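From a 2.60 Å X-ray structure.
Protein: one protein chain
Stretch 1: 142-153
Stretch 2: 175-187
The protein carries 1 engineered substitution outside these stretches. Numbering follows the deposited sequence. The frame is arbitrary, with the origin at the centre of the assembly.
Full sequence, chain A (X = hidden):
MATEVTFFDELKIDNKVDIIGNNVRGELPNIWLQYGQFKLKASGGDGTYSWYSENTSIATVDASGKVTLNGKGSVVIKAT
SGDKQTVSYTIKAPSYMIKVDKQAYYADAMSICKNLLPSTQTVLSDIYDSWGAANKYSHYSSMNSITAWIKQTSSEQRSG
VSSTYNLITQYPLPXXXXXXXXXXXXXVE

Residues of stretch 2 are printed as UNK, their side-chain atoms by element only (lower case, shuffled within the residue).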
# COMPACT_ATOMS: atom_id res chain seq x y z
N SER A 142 -5.68 0.33 -14.01
CA SER A 142 -5.95 -0.27 -15.32
C SER A 142 -6.32 -1.75 -15.24
O SER A 142 -7.14 -2.23 -16.01
CB SER A 142 -4.75 -0.08 -16.26
OG SER A 142 -3.67 -0.91 -15.89
N MET A 143 -5.70 -2.46 -14.30
CA MET A 143 -5.89 -3.91 -14.19
C MET A 143 -7.23 -4.29 -13.58
O MET A 143 -7.75 -3.59 -12.71
CB MET A 143 -4.75 -4.52 -13.38
CG MET A 143 -3.38 -4.28 -13.97
SD MET A 143 -2.09 -4.23 -12.71
CE MET A 143 -0.66 -3.84 -13.71
N ASN A 144 -7.79 -5.40 -14.05
CA ASN A 144 -9.03 -5.93 -13.51
C ASN A 144 -8.75 -7.12 -12.60
O ASN A 144 -9.56 -7.46 -11.73
CB ASN A 144 -9.97 -6.36 -14.63
CG ASN A 144 -10.45 -5.19 -15.47
OD1 ASN A 144 -10.77 -4.12 -14.94
ND2 ASN A 144 -10.50 -5.38 -16.78
N SER A 145 -7.60 -7.75 -12.81
CA SER A 145 -7.21 -8.93 -12.04
C SER A 145 -5.71 -8.93 -11.77
O SER A 145 -4.92 -8.60 -12.64
CB SER A 145 -7.60 -10.20 -12.79
OG SER A 145 -6.98 -11.34 -12.22
N ILE A 146 -5.34 -9.30 -10.55
CA ILE A 146 -3.94 -9.46 -10.19
C ILE A 146 -3.72 -10.77 -9.46
O ILE A 146 -3.71 -10.82 -8.23
CB ILE A 146 -3.42 -8.29 -9.32
CG1 ILE A 146 -3.68 -6.95 -10.00
CG2 ILE A 146 -1.94 -8.46 -9.03
CD1 ILE A 146 -3.17 -5.77 -9.21
N THR A 147 -3.55 -11.85 -10.22
CA THR A 147 -3.28 -13.16 -9.65
C THR A 147 -1.83 -13.22 -9.18
O THR A 147 -0.91 -12.88 -9.93
CB THR A 147 -3.55 -14.29 -10.67
OG1 THR A 147 -4.92 -14.26 -11.07
CG2 THR A 147 -3.25 -15.64 -10.05
N ALA A 148 -1.63 -13.65 -7.94
CA ALA A 148 -0.29 -13.70 -7.36
C ALA A 148 0.11 -15.11 -6.94
O ALA A 148 -0.70 -15.86 -6.40
CB ALA A 148 -0.21 -12.74 -6.18
N TRP A 149 1.37 -15.46 -7.18
CA TRP A 149 1.90 -16.75 -6.75
C TRP A 149 1.98 -16.83 -5.23
O TRP A 149 2.31 -15.85 -4.57
CB TRP A 149 3.29 -17.00 -7.33
CG TRP A 149 3.31 -17.35 -8.79
CD1 TRP A 149 3.83 -16.60 -9.81
CD2 TRP A 149 2.81 -18.55 -9.39
NE1 TRP A 149 3.68 -17.26 -11.01
CE2 TRP A 149 3.06 -18.46 -10.78
CE3 TRP A 149 2.18 -19.70 -8.90
CZ2 TRP A 149 2.68 -19.46 -11.68
CZ3 TRP A 149 1.82 -20.69 -9.79
CH2 TRP A 149 2.07 -20.57 -11.16
N ILE A 150 1.67 -18.00 -4.68
CA ILE A 150 1.94 -18.29 -3.28
C ILE A 150 3.11 -19.27 -3.25
O ILE A 150 3.22 -20.12 -4.13
CB ILE A 150 0.72 -18.90 -2.56
CG1 ILE A 150 -0.29 -17.81 -2.17
CG2 ILE A 150 1.15 -19.63 -1.30
CD1 ILE A 150 -0.99 -17.17 -3.33
N LYS A 151 3.98 -19.14 -2.26
CA LYS A 151 5.10 -20.07 -2.13
C LYS A 151 4.60 -21.50 -2.02
O LYS A 151 3.86 -21.84 -1.09
CB LYS A 151 5.98 -19.71 -0.93
CG LYS A 151 7.18 -20.63 -0.76
CD LYS A 151 8.12 -20.13 0.32
CE LYS A 151 9.29 -21.07 0.51
NZ LYS A 151 10.05 -21.28 -0.76
N GLN A 152 4.99 -22.34 -2.97
CA GLN A 152 4.49 -23.71 -3.06
C GLN A 152 4.96 -24.58 -1.90
O GLN A 152 6.13 -24.53 -1.50
CB GLN A 152 4.88 -24.34 -4.40
CG GLN A 152 6.38 -24.48 -4.62
CD GLN A 152 6.71 -25.13 -5.96
OE1 GLN A 152 7.87 -25.42 -6.24
NE2 GLN A 152 5.69 -25.34 -6.78
N THR A 153 4.05 -25.38 -1.37
CA THR A 153 4.37 -26.31 -0.29
C THR A 153 5.30 -27.41 -0.78
O THR A 153 5.65 -27.46 -1.97
CB THR A 153 3.11 -26.96 0.30
OG1 THR A 153 2.59 -27.93 -0.63
CG2 THR A 153 2.04 -25.91 0.58
N UNK A 175 -3.65 -25.90 -7.11
CA UNK A 175 -3.32 -26.78 -8.22
C UNK A 175 -3.03 -26.09 -9.54
O UNK A 175 -3.25 -26.66 -10.61
N UNK A 176 -2.53 -24.86 -9.47
CA UNK A 176 -2.15 -24.13 -10.66
C UNK A 176 -0.76 -24.55 -11.12
O UNK A 176 0.21 -24.42 -10.37
c UNK A 176 -2.14 -22.61 -10.42
c UNK A 176 -3.53 -22.13 -10.02
c UNK A 176 -1.65 -21.87 -11.65
N UNK A 177 -0.66 -25.07 -12.34
CA UNK A 177 0.63 -25.49 -12.88
C UNK A 177 1.64 -24.34 -12.86
O UNK A 177 1.29 -23.20 -13.16
c UNK A 177 0.48 -26.05 -14.29
n UNK A 177 -0.25 -28.12 -13.30
o UNK A 177 -1.11 -27.53 -15.29
c UNK A 177 -0.36 -27.30 -14.33
N UNK A 178 2.87 -24.65 -12.48
CA UNK A 178 3.90 -23.62 -12.34
C UNK A 178 4.06 -22.79 -13.61
O UNK A 178 4.27 -21.58 -13.55
c UNK A 178 5.26 -24.23 -11.94
c UNK A 178 5.20 -24.78 -10.52
c UNK A 178 5.69 -25.30 -12.92
N UNK A 179 3.96 -23.44 -14.77
CA UNK A 179 4.11 -22.76 -16.04
C UNK A 179 2.80 -22.22 -16.59
O UNK A 179 2.46 -22.43 -17.75
o UNK A 179 6.89 -23.25 -16.05
c UNK A 179 6.20 -24.03 -16.71
n UNK A 179 6.64 -25.20 -17.13
c UNK A 179 4.77 -23.68 -17.07
N UNK A 180 2.06 -21.52 -15.73
CA UNK A 180 0.81 -20.88 -16.13
C UNK A 180 1.04 -19.40 -16.39
O UNK A 180 1.67 -18.71 -15.58
c UNK A 180 -0.28 -21.05 -15.05
c UNK A 180 -1.55 -20.32 -15.46
o UNK A 180 -0.56 -22.44 -14.87
N UNK A 181 0.53 -18.89 -17.52
CA UNK A 181 0.64 -17.47 -17.85
C UNK A 181 -0.35 -16.63 -17.04
O UNK A 181 -1.18 -17.18 -16.33
c UNK A 181 -0.65 -18.58 -19.51
c UNK A 181 0.28 -17.42 -19.33
c UNK A 181 -0.12 -19.65 -18.60
N UNK A 182 -0.24 -15.31 -17.16
CA UNK A 182 -1.17 -14.39 -16.50
C UNK A 182 -1.07 -14.39 -14.98
O UNK A 182 -2.04 -14.05 -14.29
o UNK A 182 -3.10 -15.53 -19.12
c UNK A 182 -2.80 -14.55 -18.44
n UNK A 182 -2.64 -13.34 -18.96
c UNK A 182 -2.61 -14.67 -16.94
N UNK A 183 0.09 -14.75 -14.45
CA UNK A 183 0.30 -14.74 -13.00
C UNK A 183 1.45 -13.81 -12.63
O UNK A 183 2.57 -13.96 -13.13
c UNK A 183 -0.47 -17.13 -12.92
c UNK A 183 0.59 -16.15 -12.46
c UNK A 183 0.67 -16.12 -10.94
N UNK A 184 1.17 -12.85 -11.75
CA UNK A 184 2.16 -11.86 -11.36
C UNK A 184 3.13 -12.37 -10.30
O UNK A 184 2.74 -13.13 -9.41
c UNK A 184 1.57 -8.71 -12.53
c UNK A 184 1.01 -7.94 -13.54
c UNK A 184 -0.42 -10.01 -12.41
c UNK A 184 -0.99 -9.25 -13.41
c UNK A 184 1.48 -10.58 -10.85
c UNK A 184 0.86 -9.75 -11.95
o UNK A 184 -0.83 -7.46 -14.97
c UNK A 184 -0.27 -8.22 -13.97
N UNK A 185 4.39 -11.95 -10.40
CA UNK A 185 5.38 -12.26 -9.38
C UNK A 185 5.33 -11.21 -8.29
O UNK A 185 5.85 -10.10 -8.45
c UNK A 185 6.77 -12.33 -10.00
N UNK A 186 4.68 -11.54 -7.17
CA UNK A 186 4.55 -10.61 -6.06
C UNK A 186 5.61 -10.86 -5.00
O UNK A 186 5.62 -11.91 -4.35
c UNK A 186 3.08 -9.77 -4.20
c UNK A 186 2.09 -10.24 -6.44
c UNK A 186 3.15 -10.66 -5.43
N UNK A 187 6.51 -9.90 -4.83
CA UNK A 187 7.58 -10.01 -3.85
C UNK A 187 7.13 -9.47 -2.50
O UNK A 187 6.60 -8.36 -2.41
s UNK A 187 9.45 -9.81 -5.93
c UNK A 187 8.82 -9.26 -4.32
O HOH W 1 3.83 -14.23 -6.19

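Position 175 has no side-chain atoms. Its phi is positive, 61°, which by itself favours glycine. It touches nothing on stretch 1. It is Gly175.

Position 176 has three carbons, one carrying the other two. CA-to-CB points toward stretch 1, and a branch carbon of 176 lies 4.0 Å from Trp149 CH2. This is Val176.

Position 177 has two carbons, the second carrying an oxygen and a nitrogen. CA-to-CB points away, but the backbone O at 177 lies 3.4 Å from Trp149 CH2, at the ring edge. It is Asn177.

Position 178 again has one carbon carrying two. A branch carbon of 178 is 3.8 Å from Gln152 NE2, and the backbone O at 178 is 3.2 Å from Trp149 CZ2. It is Val178.

Position 179 repeats the pattern of 177. CA-to-CB points away and it makes no contact. It is Asn179.

Position 180 has one carbon carrying an oxygen and a carbon. The side-chain oxygen of 180 donates a hydrogen bond to Asn177 O at 2.6 Å. It is Thr180.

Position 181 has three carbons closing a ring onto the backbone N. CA-to-CB points away. It is Pro181.

Position 182 has two carbons, the second with an oxygen and a nitrogen. The side chain stays clear of stretch 1, but the backbone O at 182 is 3.9 Å from Thr147 CB. It is Asn182.

Position 183 has one carbon carrying two. CA-to-CB points toward stretch 1, with a branch carbon of 183 over the face of Trp149, 3.2 Å from Trp149 NE1. This is Val183, and the carbon is CG1, in a CH-pi contact.

Position 184 has one carbon, then a six-carbon ring bearing an oxygen. One ring carbon of 184 lies 4.0 Å from Ile146 CG2, and the oxygen of 184 is 3.8 Å from Met143 CE. It is Tyr184.

Position 185 has one carbon; CA-to-CB points away. It is Ala185.

Position 186 has one carbon carrying two. One branch carbon of 186 is 3.4 Å from Ala148 CB. It is Val186.

Position 187 has one carbon and one sulfur, out of reach of stretch 1. It is Cys187, bonded covalently elsewhere in the structure.

The backbones meet in a single bridge, Ala148 with Tyr184. Tyr184 N donates to Thr147 O at 2.8 Å. Beyond it, a water O donates to Trp149 O (2.7 Å) and accepts from Val186 N (3.0 Å), linking the two stretches. Trp149 is the main side-chain anchor: Val183 covers one face, while Val176, Asn177, Val178 and Thr180 lie near its six-membered ring. Together the stretches bury 655 Å².

Stretch 2 (175-187) GVNVNTPNVYAVC
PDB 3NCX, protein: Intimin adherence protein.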